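Local coordinates for protein metal-independent carbonic anhydrase (Nostoc sp. PCC 7120 = FACHB-418, PDB 7C5W) that catalyses the hydration of carbon dioxide to bicarbonate without any metal cofactor, with only very low activity in the dehydration direction, at residues V20-T25 against K159-K164; A31-W36 against K153-L158; E120-A125 against N138-D143; T149-T154 against S172-E177. All coordinates share one frame; numbering follows the deposited sequence.

Interaction 1: V20-T25 against K159-K164; sequences VNRAIT and KDDHGK
K159 and D161 meet the segment V20-T25 at two places, from the start of the hairpin loop that joins strands 148-159 and 165-173 and folds as a type I beta turn at D160-G163. The side chain of K159 is extended, with CG anti to the backbone N (chi1 -176°), and it passes the carbonyl oxygens of the facing segment, CD lying 3.5 Å from R22 O. Its NZ then donates to A23 O at 3.0 Å, tilted 23° from the carbonyl plane, and forms a salt bridge with E28 of the following helix 26-50. I24 and K159 run past one another in opposite senses, I24 CG1 packing on K159 CB at 3.8 Å. At the turn, R22 and D161 cross obliquely, with guanidinium and carboxylate planes 63° apart and D161 CB in plane at the guanidinium edge. NH2 of R22 and OD1 of D161 form a salt bridge modelled at 2.4 Å, so short that its exact length is doubtful. Other subunits close round this charged pair: F71 of the third subunit makes a cation-pi contact with R22, and the backbone N of D161 is hydrogen-bonded to OD2 of D161 of that subunit. V20 and N21 form a parallel beta ladder with a strand of the second subunit, carrying the sheet across that interface. Each segment also contains an Asx turn. N21 OD1 accepts from A23 N at 3.0 Å. D160, whose OD2 forms a salt bridge with R166, takes H162 N and K164 N on opposite faces of its carboxylate, each 2.9 Å from D160 OD1.

Interaction 2: A31-W36 against K153-L158; sequences AAQKAW and KTWQFL
W36 and W155 form the aromatic part of this contact, a T-shaped (edge-to-face) pair. The six-membered ring of W155 presents its edge to the five-membered ring of W36, with centroids 5.0 Å apart and planes at 64°. CZ2 of W155 does the touching, 3.4 Å from W36 CD2 and displaced toward the rim of the W36 face. W36 CG stands anti to the backbone N. The W155 indole is itself sandwiched within its strand, with F157 CZ over one face and K153 CD over the other.

A CH-pi contact comes next: A32 CB sits over the face of the F157 ring, 4.0 Å from its centroid, and comes nearest to CE1 at 3.6 Å.

Polar side chains line the rest without any hydrogen bond between the segments. The amide of Q33 comes to the rim of W155, its plane turned 71° from the ring, and its NE2 lies in plane at the indole edge, 3.7 Å from W155 CE3; its OE1 accepts from N123 ND2. K153 and W36 approach tip to tip, NZ 4.0 Å from CH2, while that NZ is hydrogen-bonded to S172 and W36 NE1 to Y67. The side chain of K153 lies about 4 Å from that of the hydrogencarbonate-binding T79, so this packing borders the hydrogencarbonate site.

Helix 26-50 thus lies across strand 148-159, the local axes 10.5 Å apart at 116°, and also covers strand 165-173, where A32 rests on L165 and W36 on I167.

Interaction 3: E120-A125 against N138-D143; sequences EIKNAA and NVIITD
E120 and I140 meet through their flat peptide groups. I140 N lies in the plane of the E120 carbonyl, donating to E120 O at 2.9 Å, while E120 N approaches I140 O tilted 15° from its carbonyl plane. In the K122-N138 pair both donors stand further from the acceptor's carbonyl plane: K122 N donates to N138 O at 2.9 Å and N138 N to K122 O at 2.8 Å, with tilts of 30° and 32°. Between these two hydrogen-bonded pairs, I121 and V139 form a non-hydrogen-bonded pair, where V139 CA approaches E120 O at 3.3 Å in a CA-H...O contact. The segments are thus antiparallel arms of the hairpin of strands 116-128 and 132-143.

E120, K122, N138 and I140 occupy one face of the sheet, the more exposed one, where CB of K122 and CB of N138 stand 4.2 Å apart. I121 and V139 project from the other face, side by side and pointing the same way. V139 CG1, anti to the backbone N, is the branch that I121 CD1 touches at 4.0 Å. I121 also packs on Q33 of helix 26-50, while V139 packs on V151 and K153 of the neighbouring strand.

Past K122 the chain turns a corner at A124, and A124 and A125 both face M136 in a classic beta bulge. Just before the bulge one water donates to two oxygens, to N123 OD1 at 2.8 Å and to N138 O at 3.0 Å.

Interaction 4: T149-T154 against S172-E177; sequences TTVDKT and SSLPYE
D152 and S173 pair across the hairpin of strands 148-159 and 165-173, at the end that borders the hydrogencarbonate site. D152 N donates to S173 O at 2.8 Å, nearly along the C=O axis, and S173 N returns a bond to D152 O at 3.0 Å. The next pair, K153 with S172, is non-hydrogen-bonded in its backbone but joined through its side chains: bends at chi3 (-65°) and chi4 (-75°) bring K153 NZ within 2.9 Å of S172 OG, to which it donates. The same hydroxyl is hydrogen-bonded to OG1 of T79, a hydrogencarbonate-binding residue, so S172 is a second-shell residue of that site, and the bond from K153 is consistent with fixing its hydroxyl. V151 CB packs against S172 OG at 3.6 Å. Beyond S173 the chain leaves the strand; P175 CD presses on T150 O at 3.1 Å, and P175 CA lies 3.5 Å from D152 OD2. S173 OG is hydrogen-bonded to H171 of the fourth subunit. The pair of strands lies inside the sheet: backbone hydrogen bonds join V151 to V139 of strand 132-143 on one side, and S172 to K77 of the short strand 75-77 on the other.

Overall arrangement
Interactions 2, 3 and 4 follow one sheet through neighbouring strands. Strand 148-159 is common to interactions 2 and 4, with K153 in both, and borders strand 132-143 of interaction 3. Interaction 2 is the helix-on-sheet core, mainly aromatic and apolar with no hydrogen bond across it; interactions 3 and 4 are strand pairings held by backbone bonds, the former largely at the surface, the latter buried and, like interaction 2, near the hydrogencarbonate site. Interaction 1, at the far end of strand 148-159, is also buried, yet relies on charged side chains and borders two other subunits. It touches interaction 2 where I24 CD1 packs on F157 O, whereas it lies about 13 Å from interaction 4 between nearest atoms.

Interaction 1: V20-T25 against K159-K164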
loop_
_atom_site.group_PDB
_atom_site.type_symbol
_atom_site.label_atom_id
_atom_site.label_comp_id
_atom_site.label_asym_id
_atom_site.label_seq_id
_atom_site.Cartn_x
_atom_site.Cartn_y
_atom_site.Cartn_z
ATOM N N VAL A 20 14.397 2.265 -4.719
ATOM C CA VAL A 20 13.123 2.928 -5.092
ATOM C C VAL A 20 12.326 3.108 -3.802
ATOM O O VAL A 20 12.200 2.130 -3.061
ATOM C CB VAL A 20 12.357 2.114 -6.148
ATOM C CG1 VAL A 20 11.183 2.900 -6.721
ATOM C CG2 VAL A 20 13.280 1.650 -7.266
ATOM N N ASN A 21 11.846 4.324 -3.540
ATOM C CA ASN A 21 11.018 4.645 -2.352
ATOM C C ASN A 21 9.695 5.267 -2.804
ATOM O O ASN A 21 9.667 6.474 -3.050
ATOM C CB ASN A 21 11.753 5.550 -1.366
ATOM C CG ASN A 21 10.989 5.655 -0.067
ATOM O OD1 ASN A 21 9.962 4.996 0.107
ATOM N ND2 ASN A 21 11.474 6.479 0.844
ATOM N N ARG A 22 8.638 4.461 -2.869
ATOM C CA ARG A 22 7.262 4.897 -3.205
ATOM C C ARG A 22 6.502 5.345 -1.950
ATOM O O ARG A 22 5.366 5.824 -2.087
ATOM C CB ARG A 22 6.508 3.737 -3.841
ATOM C CG ARG A 22 7.199 3.197 -5.076
ATOM C CD ARG A 22 6.180 2.595 -6.000
ATOM N NE ARG A 22 6.217 3.251 -7.290
ATOM C CZ ARG A 22 5.192 3.855 -7.854
ATOM N NH1 ARG A 22 4.013 3.908 -7.265
ATOM N NH2 ARG A 22 5.350 4.389 -9.038
ATOM N N ALA A 23 7.095 5.168 -0.774
ATOM C CA ALA A 23 6.490 5.558 0.515
ATOM C C ALA A 23 6.565 7.080 0.650
ATOM O O ALA A 23 7.496 7.669 0.114
ATOM C CB ALA A 23 7.203 4.867 1.659
ATOM N N ILE A 24 5.616 7.668 1.372
ATOM C CA ILE A 24 5.620 9.105 1.754
ATOM C C ILE A 24 6.242 9.231 3.149
ATOM O O ILE A 24 5.927 8.397 4.024
ATOM C CB ILE A 24 4.183 9.668 1.696
ATOM C CG1 ILE A 24 3.611 9.608 0.277
ATOM C CG2 ILE A 24 4.132 11.079 2.267
ATOM C CD1 ILE A 24 2.126 9.886 0.181
ATOM N N THR A 25 7.082 10.247 3.346
ATOM C CA THR A 25 7.635 10.662 4.664
ATOM C C THR A 25 6.796 11.811 5.221
ATOM O O THR A 25 6.122 12.493 4.427
ATOM C CB THR A 25 9.085 11.152 4.546
ATOM O OG1 THR A 25 9.020 12.418 3.884
ATOM C CG2 THR A 25 9.983 10.193 3.793
ATOM N N LYS A 159 1.610 9.492 -3.791
ATOM C CA LYS A 159 2.946 9.678 -4.419
ATOM C C LYS A 159 2.918 8.973 -5.778
ATOM O O LYS A 159 2.816 7.722 -5.794
ATOM C CB LYS A 159 4.030 9.121 -3.493
ATOM C CG LYS A 159 5.465 9.332 -3.952
ATOM C CD LYS A 159 6.438 9.041 -2.840
ATOM C CE LYS A 159 7.777 9.719 -2.998
ATOM N NZ LYS A 159 8.489 9.831 -1.703
ATOM N N ASP A 160 2.930 9.745 -6.870
ATOM C CA ASP A 160 2.795 9.218 -8.255
ATOM C C ASP A 160 4.097 8.517 -8.665
ATOM O O ASP A 160 5.079 8.564 -7.883
ATOM C CB ASP A 160 2.413 10.314 -9.256
ATOM C CG ASP A 160 3.405 11.459 -9.359
ATOM O OD1 ASP A 160 4.598 11.259 -9.003
ATOM O OD2 ASP A 160 2.973 12.553 -9.781
ATOM N N ASP A 161 4.080 7.881 -9.842
ATOM C CA ASP A 161 5.205 7.097 -10.421
ATOM C C ASP A 161 6.456 7.984 -10.497
ATOM O O ASP A 161 7.552 7.414 -10.599
ATOM C CB ASP A 161 4.828 6.509 -11.790
ATOM C CG ASP A 161 3.828 5.352 -11.771
ATOM O OD1 ASP A 161 3.651 4.729 -10.704
ATOM O OD2 ASP A 161 3.236 5.057 -12.843
ATOM N N HIS A 162 6.310 9.314 -10.406
ATOM C CA HIS A 162 7.426 10.296 -10.505
ATOM C C HIS A 162 7.794 10.859 -9.126
ATOM O O HIS A 162 8.588 11.814 -9.077
ATOM C CB HIS A 162 7.066 11.419 -11.495
ATOM C CG HIS A 162 6.725 10.917 -12.860
ATOM N ND1 HIS A 162 7.692 10.502 -13.757
ATOM C CD2 HIS A 162 5.534 10.732 -13.475
ATOM C CE1 HIS A 162 7.111 10.082 -14.867
ATOM N NE2 HIS A 162 5.786 10.217 -14.720
ATOM N N GLY A 163 7.219 10.316 -8.048
ATOM C CA GLY A 163 7.596 10.639 -6.655
ATOM C C GLY A 163 7.043 11.969 -6.158
ATOM O O GLY A 163 7.533 12.452 -5.115
ATOM N N LYS A 164 6.044 12.543 -6.837
ATOM C CA LYS A 164 5.399 13.819 -6.412
ATOM C C LYS A 164 4.053 13.500 -5.744
ATOM O O LYS A 164 3.331 12.592 -6.224
ATOM C CB LYS A 164 5.241 14.776 -7.603
#

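Interaction 2: A31-W36 against K153-L158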
loop_
_atom_site.group_PDB
_atom_site.type_symbol
_atom_site.label_atom_id
_atom_site.label_comp_id
_atom_site.label_asym_id
_atom_site.label_seq_id
_atom_site.Cartn_x
_atom_site.Cartn_y
_atom_site.Cartn_z
ATOM N N ALA A 31 5.411 19.470 3.476
ATOM C CA ALA A 31 5.806 20.225 2.267
ATOM C C ALA A 31 4.599 20.376 1.329
ATOM O O ALA A 31 4.307 21.520 0.949
ATOM C CB ALA A 31 6.967 19.550 1.578
ATOM N N ALA A 32 3.916 19.277 0.986
ATOM C CA ALA A 32 2.742 19.277 0.082
ATOM C C ALA A 32 1.606 20.134 0.671
ATOM O O ALA A 32 0.971 20.861 -0.105
ATOM C CB ALA A 32 2.301 17.864 -0.207
ATOM N N GLN A 33 1.361 20.066 1.984
ATOM C CA GLN A 33 0.379 20.940 2.680
ATOM C C GLN A 33 0.742 22.404 2.397
ATOM O O GLN A 33 -0.150 23.153 1.964
ATOM C CB GLN A 33 0.340 20.686 4.192
ATOM C CG GLN A 33 -0.301 19.363 4.605
ATOM C CD GLN A 33 -0.551 19.318 6.094
ATOM O OE1 GLN A 33 0.337 19.609 6.899
ATOM N NE2 GLN A 33 -1.778 19.003 6.482
ATOM N N LYS A 34 2.004 22.791 2.632
ATOM C CA LYS A 34 2.503 24.195 2.503
ATOM C C LYS A 34 2.406 24.649 1.040
ATOM O O LYS A 34 2.047 25.816 0.807
ATOM C CB LYS A 34 3.938 24.336 3.026
ATOM N N ALA A 35 2.675 23.751 0.094
ATOM C CA ALA A 35 2.657 24.025 -1.364
ATOM C C ALA A 35 1.232 24.359 -1.815
ATOM O O ALA A 35 1.085 25.176 -2.738
ATOM C CB ALA A 35 3.222 22.856 -2.140
ATOM N N TRP A 36 0.218 23.748 -1.198
ATOM C CA TRP A 36 -1.202 24.034 -1.525
ATOM C C TRP A 36 -1.551 25.451 -1.051
ATOM O O TRP A 36 -2.174 26.210 -1.832
ATOM C CB TRP A 36 -2.135 23.006 -0.893
ATOM C CG TRP A 36 -3.570 23.266 -1.219
ATOM C CD1 TRP A 36 -4.267 22.733 -2.260
ATOM C CD2 TRP A 36 -4.491 24.121 -0.516
ATOM N NE1 TRP A 36 -5.556 23.183 -2.244
ATOM C CE2 TRP A 36 -5.727 24.033 -1.187
ATOM C CE3 TRP A 36 -4.404 24.942 0.614
ATOM C CZ2 TRP A 36 -6.854 24.744 -0.778
ATOM C CZ3 TRP A 36 -5.518 25.636 1.026
ATOM C CH2 TRP A 36 -6.731 25.530 0.342
ATOM N N LYS A 153 -10.124 20.640 7.735
ATOM C CA LYS A 153 -9.659 20.112 6.426
ATOM C C LYS A 153 -9.036 18.717 6.546
ATOM O O LYS A 153 -8.086 18.542 7.351
ATOM C CB LYS A 153 -8.623 21.031 5.779
ATOM C CG LYS A 153 -8.461 20.803 4.279
ATOM C CD LYS A 153 -7.565 21.791 3.612
ATOM C CE LYS A 153 -8.102 23.206 3.636
ATOM N NZ LYS A 153 -9.204 23.390 2.661
ATOM N N THR A 154 -9.505 17.797 5.692
ATOM C CA THR A 154 -8.882 16.476 5.427
ATOM C C THR A 154 -8.281 16.464 4.018
ATOM O O THR A 154 -9.024 16.765 3.085
ATOM C CB THR A 154 -9.904 15.348 5.575
ATOM O OG1 THR A 154 -10.374 15.433 6.916
ATOM C CG2 THR A 154 -9.325 13.981 5.291
ATOM N N TRP A 155 -6.988 16.149 3.893
ATOM C CA TRP A 155 -6.283 15.873 2.606
ATOM C C TRP A 155 -5.858 14.401 2.552
ATOM O O TRP A 155 -5.505 13.843 3.612
ATOM C CB TRP A 155 -5.032 16.734 2.461
ATOM C CG TRP A 155 -5.242 18.097 1.890
ATOM C CD1 TRP A 155 -5.867 18.421 0.725
ATOM C CD2 TRP A 155 -4.737 19.324 2.435
ATOM N NE1 TRP A 155 -5.805 19.772 0.522
ATOM C CE2 TRP A 155 -5.121 20.352 1.552
ATOM C CE3 TRP A 155 -3.998 19.651 3.578
ATOM C CZ2 TRP A 155 -4.806 21.689 1.788
ATOM C CZ3 TRP A 155 -3.682 20.972 3.805
ATOM C CH2 TRP A 155 -4.081 21.975 2.921
ATOM N N GLN A 156 -5.833 13.808 1.361
ATOM C CA GLN A 156 -5.102 12.535 1.122
ATOM C C GLN A 156 -4.149 12.747 -0.055
ATOM O O GLN A 156 -4.613 13.178 -1.103
ATOM C CB GLN A 156 -6.057 11.374 0.860
ATOM C CG GLN A 156 -5.363 10.016 0.843
ATOM C CD GLN A 156 -6.315 8.881 0.551
ATOM O OE1 GLN A 156 -5.936 7.714 0.521
ATOM N NE2 GLN A 156 -7.569 9.207 0.319
ATOM N N PHE A 157 -2.861 12.493 0.154
ATOM C CA PHE A 157 -1.804 12.608 -0.873
ATOM C C PHE A 157 -1.429 11.213 -1.371
ATOM O O PHE A 157 -1.236 10.306 -0.540
ATOM C CB PHE A 157 -0.594 13.337 -0.296
ATOM C CG PHE A 157 -0.907 14.747 0.136
ATOM C CD1 PHE A 157 -0.922 15.784 -0.787
ATOM C CD2 PHE A 157 -1.228 15.025 1.457
ATOM C CE1 PHE A 157 -1.226 17.078 -0.387
ATOM C CE2 PHE A 157 -1.524 16.319 1.853
ATOM C CZ PHE A 157 -1.527 17.340 0.930
ATOM N N LEU A 158 -1.363 11.057 -2.691
ATOM C CA LEU A 158 -0.773 9.870 -3.364
ATOM C C LEU A 158 0.558 10.275 -4.018
ATOM O O LEU A 158 0.608 11.325 -4.686
ATOM C CB LEU A 158 -1.777 9.344 -4.390
ATOM C CG LEU A 158 -1.305 8.173 -5.246
ATOM C CD1 LEU A 158 -1.073 6.945 -4.395
ATOM C CD2 LEU A 158 -2.322 7.856 -6.330
#

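Interaction 3: E120-A125 against N138-D143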
loop_
_atom_site.group_PDB
_atom_site.type_symbol
_atom_site.label_atom_id
_atom_site.label_comp_id
_atom_site.label_asym_id
_atom_site.label_seq_id
_atom_site.Cartn_x
_atom_site.Cartn_y
_atom_site.Cartn_z
ATOM N N GLU A 120 -2.100 29.098 7.239
ATOM C CA GLU A 120 -1.495 28.424 8.416
ATOM C C GLU A 120 -2.081 27.007 8.520
ATOM O O GLU A 120 -3.321 26.881 8.516
ATOM C CB GLU A 120 -1.783 29.271 9.659
ATOM C CG GLU A 120 -0.899 28.940 10.849
ATOM C CD GLU A 120 -1.226 29.741 12.099
ATOM O OE1 GLU A 120 -1.810 30.837 11.951
ATOM O OE2 GLU A 120 -0.909 29.265 13.215
ATOM N N ILE A 121 -1.230 25.978 8.593
ATOM C CA ILE A 121 -1.657 24.555 8.747
ATOM C C ILE A 121 -1.539 24.153 10.216
ATOM O O ILE A 121 -0.431 24.269 10.758
ATOM C CB ILE A 121 -0.818 23.616 7.867
ATOM C CG1 ILE A 121 -0.568 24.197 6.471
ATOM C CG2 ILE A 121 -1.467 22.241 7.814
ATOM C CD1 ILE A 121 -1.814 24.346 5.640
ATOM N N LYS A 122 -2.633 23.672 10.813
ATOM C CA LYS A 122 -2.683 23.181 12.216
ATOM C C LYS A 122 -3.197 21.741 12.222
ATOM O O LYS A 122 -4.416 21.526 12.395
ATOM C CB LYS A 122 -3.554 24.087 13.090
ATOM C CG LYS A 122 -2.928 25.439 13.397
ATOM C CD LYS A 122 -3.296 25.986 14.754
ATOM C CE LYS A 122 -2.466 27.197 15.125
ATOM N NZ LYS A 122 -2.516 27.472 16.580
ATOM N N ASN A 123 -2.281 20.791 12.061
ATOM C CA ASN A 123 -2.587 19.342 11.985
ATOM C C ASN A 123 -3.014 18.849 13.367
ATOM O O ASN A 123 -2.378 19.224 14.369
ATOM C CB ASN A 123 -1.399 18.580 11.405
ATOM C CG ASN A 123 -1.185 18.922 9.946
ATOM O OD1 ASN A 123 -2.149 19.183 9.230
ATOM N ND2 ASN A 123 0.063 18.929 9.497
ATOM N N ALA A 124 -4.079 18.055 13.408
ATOM C CA ALA A 124 -4.518 17.316 14.608
ATOM C C ALA A 124 -3.916 15.908 14.560
ATOM O O ALA A 124 -3.617 15.364 15.632
ATOM C CB ALA A 124 -6.027 17.285 14.666
ATOM N N ALA A 125 -3.746 15.338 13.361
ATOM C CA ALA A 125 -3.270 13.947 13.170
ATOM C C ALA A 125 -2.851 13.708 11.720
ATOM O O ALA A 125 -3.419 14.341 10.810
ATOM C CB ALA A 125 -4.344 12.974 13.586
ATOM N N ASN A 138 -7.000 21.852 11.271
ATOM C CA ASN A 138 -7.451 23.201 10.866
ATOM C C ASN A 138 -6.492 23.751 9.814
ATOM O O ASN A 138 -5.300 23.392 9.826
ATOM C CB ASN A 138 -7.594 24.134 12.067
ATOM C CG ASN A 138 -8.748 23.732 12.960
ATOM O OD1 ASN A 138 -9.845 23.427 12.478
ATOM N ND2 ASN A 138 -8.499 23.714 14.259
ATOM N N VAL A 139 -7.045 24.559 8.910
ATOM C CA VAL A 139 -6.307 25.481 8.012
ATOM C C VAL A 139 -6.915 26.872 8.204
ATOM O O VAL A 139 -8.144 27.005 8.202
ATOM C CB VAL A 139 -6.369 25.007 6.550
ATOM C CG1 VAL A 139 -5.535 25.894 5.637
ATOM C CG2 VAL A 139 -5.937 23.553 6.425
ATOM N N ILE A 140 -6.062 27.869 8.406
ATOM C CA ILE A 140 -6.470 29.276 8.668
ATOM C C ILE A 140 -5.966 30.123 7.500
ATOM O O ILE A 140 -4.744 30.196 7.293
ATOM C CB ILE A 140 -5.943 29.738 10.036
ATOM C CG1 ILE A 140 -6.522 28.869 11.159
ATOM C CG2 ILE A 140 -6.233 31.215 10.245
ATOM C CD1 ILE A 140 -5.737 28.910 12.451
ATOM N N ILE A 141 -6.905 30.670 6.730
ATOM C CA ILE A 141 -6.641 31.457 5.496
ATOM C C ILE A 141 -7.033 32.907 5.793
ATOM O O ILE A 141 -8.227 33.156 6.114
ATOM C CB ILE A 141 -7.412 30.846 4.310
ATOM C CG1 ILE A 141 -7.301 29.319 4.319
ATOM C CG2 ILE A 141 -6.939 31.431 2.988
ATOM C CD1 ILE A 141 -8.219 28.617 3.343
ATOM N N THR A 142 -6.056 33.816 5.738
ATOM C CA THR A 142 -6.201 35.239 6.136
ATOM C C THR A 142 -6.037 36.133 4.902
ATOM O O THR A 142 -5.074 35.916 4.138
ATOM C CB THR A 142 -5.208 35.560 7.253
ATOM O OG1 THR A 142 -5.231 34.432 8.126
ATOM C CG2 THR A 142 -5.554 36.825 8.009
ATOM N N ASP A 143 -6.950 37.094 4.716
ATOM C CA ASP A 143 -6.972 37.996 3.531
ATOM C C ASP A 143 -6.111 39.235 3.807
ATOM O O ASP A 143 -5.529 39.324 4.913
ATOM C CB ASP A 143 -8.404 38.358 3.126
ATOM C CG ASP A 143 -9.182 39.151 4.163
ATOM O OD1 ASP A 143 -8.585 39.522 5.195
ATOM O OD2 ASP A 143 -10.385 39.387 3.929
HETATM O O HOH W 1 -4.507 20.622 8.943
#

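Interaction 4: T149-T154 against S172-E177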
loop_
_atom_site.group_PDB
_atom_site.type_symbol
_atom_site.label_atom_id
_atom_site.label_comp_id
_atom_site.label_asym_id
_atom_site.label_seq_id
_atom_site.Cartn_x
_atom_site.Cartn_y
_atom_site.Cartn_z
ATOM N N THR A 149 -10.435 33.122 7.989
ATOM C CA THR A 149 -11.390 32.013 7.746
ATOM C C THR A 149 -10.730 30.711 8.203
ATOM O O THR A 149 -9.710 30.324 7.612
ATOM C CB THR A 149 -11.789 31.926 6.269
ATOM O OG1 THR A 149 -12.349 33.177 5.866
ATOM C CG2 THR A 149 -12.778 30.814 6.002
ATOM N N THR A 150 -11.278 30.092 9.244
ATOM C CA THR A 150 -10.822 28.790 9.785
ATOM C C THR A 150 -11.699 27.690 9.176
ATOM O O THR A 150 -12.934 27.823 9.226
ATOM C CB THR A 150 -10.808 28.826 11.320
ATOM O OG1 THR A 150 -9.817 29.777 11.702
ATOM C CG2 THR A 150 -10.469 27.498 11.959
ATOM N N VAL A 151 -11.070 26.658 8.604
ATOM C CA VAL A 151 -11.769 25.449 8.078
ATOM C C VAL A 151 -11.245 24.208 8.806
ATOM O O VAL A 151 -10.077 24.216 9.255
ATOM C CB VAL A 151 -11.573 25.325 6.553
ATOM C CG1 VAL A 151 -12.246 26.468 5.807
ATOM C CG2 VAL A 151 -10.106 25.233 6.173
ATOM N N ASP A 152 -12.089 23.186 8.913
ATOM C CA ASP A 152 -11.698 21.796 9.256
ATOM C C ASP A 152 -11.379 21.071 7.946
ATOM O O ASP A 152 -12.321 20.931 7.137
ATOM C CB ASP A 152 -12.832 21.090 9.993
ATOM C CG ASP A 152 -13.365 21.857 11.194
ATOM O OD1 ASP A 152 -12.553 22.533 11.871
ATOM O OD2 ASP A 152 -14.582 21.736 11.464
ATOM N N LYS A 153 -10.124 20.640 7.735
ATOM C CA LYS A 153 -9.659 20.112 6.426
ATOM C C LYS A 153 -9.036 18.717 6.546
ATOM O O LYS A 153 -8.086 18.542 7.351
ATOM C CB LYS A 153 -8.623 21.031 5.779
ATOM C CG LYS A 153 -8.461 20.803 4.279
ATOM C CD LYS A 153 -7.565 21.791 3.612
ATOM C CE LYS A 153 -8.102 23.206 3.636
ATOM N NZ LYS A 153 -9.204 23.390 2.661
ATOM N N THR A 154 -9.505 17.797 5.692
ATOM C CA THR A 154 -8.882 16.476 5.427
ATOM C C THR A 154 -8.281 16.464 4.018
ATOM O O THR A 154 -9.024 16.765 3.085
ATOM C CB THR A 154 -9.904 15.348 5.575
ATOM O OG1 THR A 154 -10.374 15.433 6.916
ATOM C CG2 THR A 154 -9.325 13.981 5.291
ATOM N N SER A 172 -13.156 19.867 2.949
ATOM C CA SER A 172 -13.063 21.135 3.720
ATOM C C SER A 172 -14.464 21.528 4.201
ATOM O O SER A 172 -15.396 21.464 3.387
ATOM C CB SER A 172 -12.439 22.215 2.877
ATOM O OG SER A 172 -11.889 23.240 3.686
ATOM N N SER A 173 -14.601 21.897 5.475
ATOM C CA SER A 173 -15.889 22.274 6.110
ATOM C C SER A 173 -15.689 23.431 7.103
ATOM O O SER A 173 -14.667 23.444 7.859
ATOM C CB SER A 173 -16.529 21.081 6.778
ATOM O OG SER A 173 -15.694 20.547 7.802
ATOM N N LEU A 174 -16.646 24.362 7.119
ATOM C CA LEU A 174 -16.723 25.425 8.150
ATOM C C LEU A 174 -16.988 24.755 9.493
ATOM O O LEU A 174 -17.775 23.816 9.571
ATOM C CB LEU A 174 -17.830 26.419 7.787
ATOM C CG LEU A 174 -17.570 27.257 6.534
ATOM C CD1 LEU A 174 -18.787 28.107 6.203
ATOM C CD2 LEU A 174 -16.331 28.125 6.702
ATOM N N PRO A 175 -16.318 25.195 10.580
ATOM C CA PRO A 175 -16.576 24.636 11.906
ATOM C C PRO A 175 -18.071 24.724 12.254
ATOM O O PRO A 175 -18.652 25.779 12.073
ATOM C CB PRO A 175 -15.705 25.509 12.827
ATOM C CG PRO A 175 -14.593 26.023 11.917
ATOM C CD PRO A 175 -15.268 26.225 10.579
ATOM N N TYR A 176 -18.669 23.623 12.714
ATOM C CA TYR A 176 -20.092 23.575 13.140
ATOM C C TYR A 176 -20.314 24.614 14.244
ATOM O O TYR A 176 -19.527 24.631 15.204
ATOM C CB TYR A 176 -20.493 22.180 13.620
ATOM C CG TYR A 176 -21.889 22.111 14.184
ATOM C CD1 TYR A 176 -22.978 22.534 13.439
ATOM C CD2 TYR A 176 -22.126 21.632 15.463
ATOM C CE1 TYR A 176 -24.267 22.480 13.945
ATOM C CE2 TYR A 176 -23.409 21.565 15.982
ATOM C CZ TYR A 176 -24.484 21.991 15.220
ATOM O OH TYR A 176 -25.750 21.937 15.723
ATOM N N GLU A 177 -21.329 25.468 14.068
ATOM C CA GLU A 177 -21.765 26.513 15.039
ATOM C C GLU A 177 -23.200 26.193 15.494
ATOM O O GLU A 177 -24.112 26.159 14.628
ATOM C CB GLU A 177 -21.639 27.903 14.406
#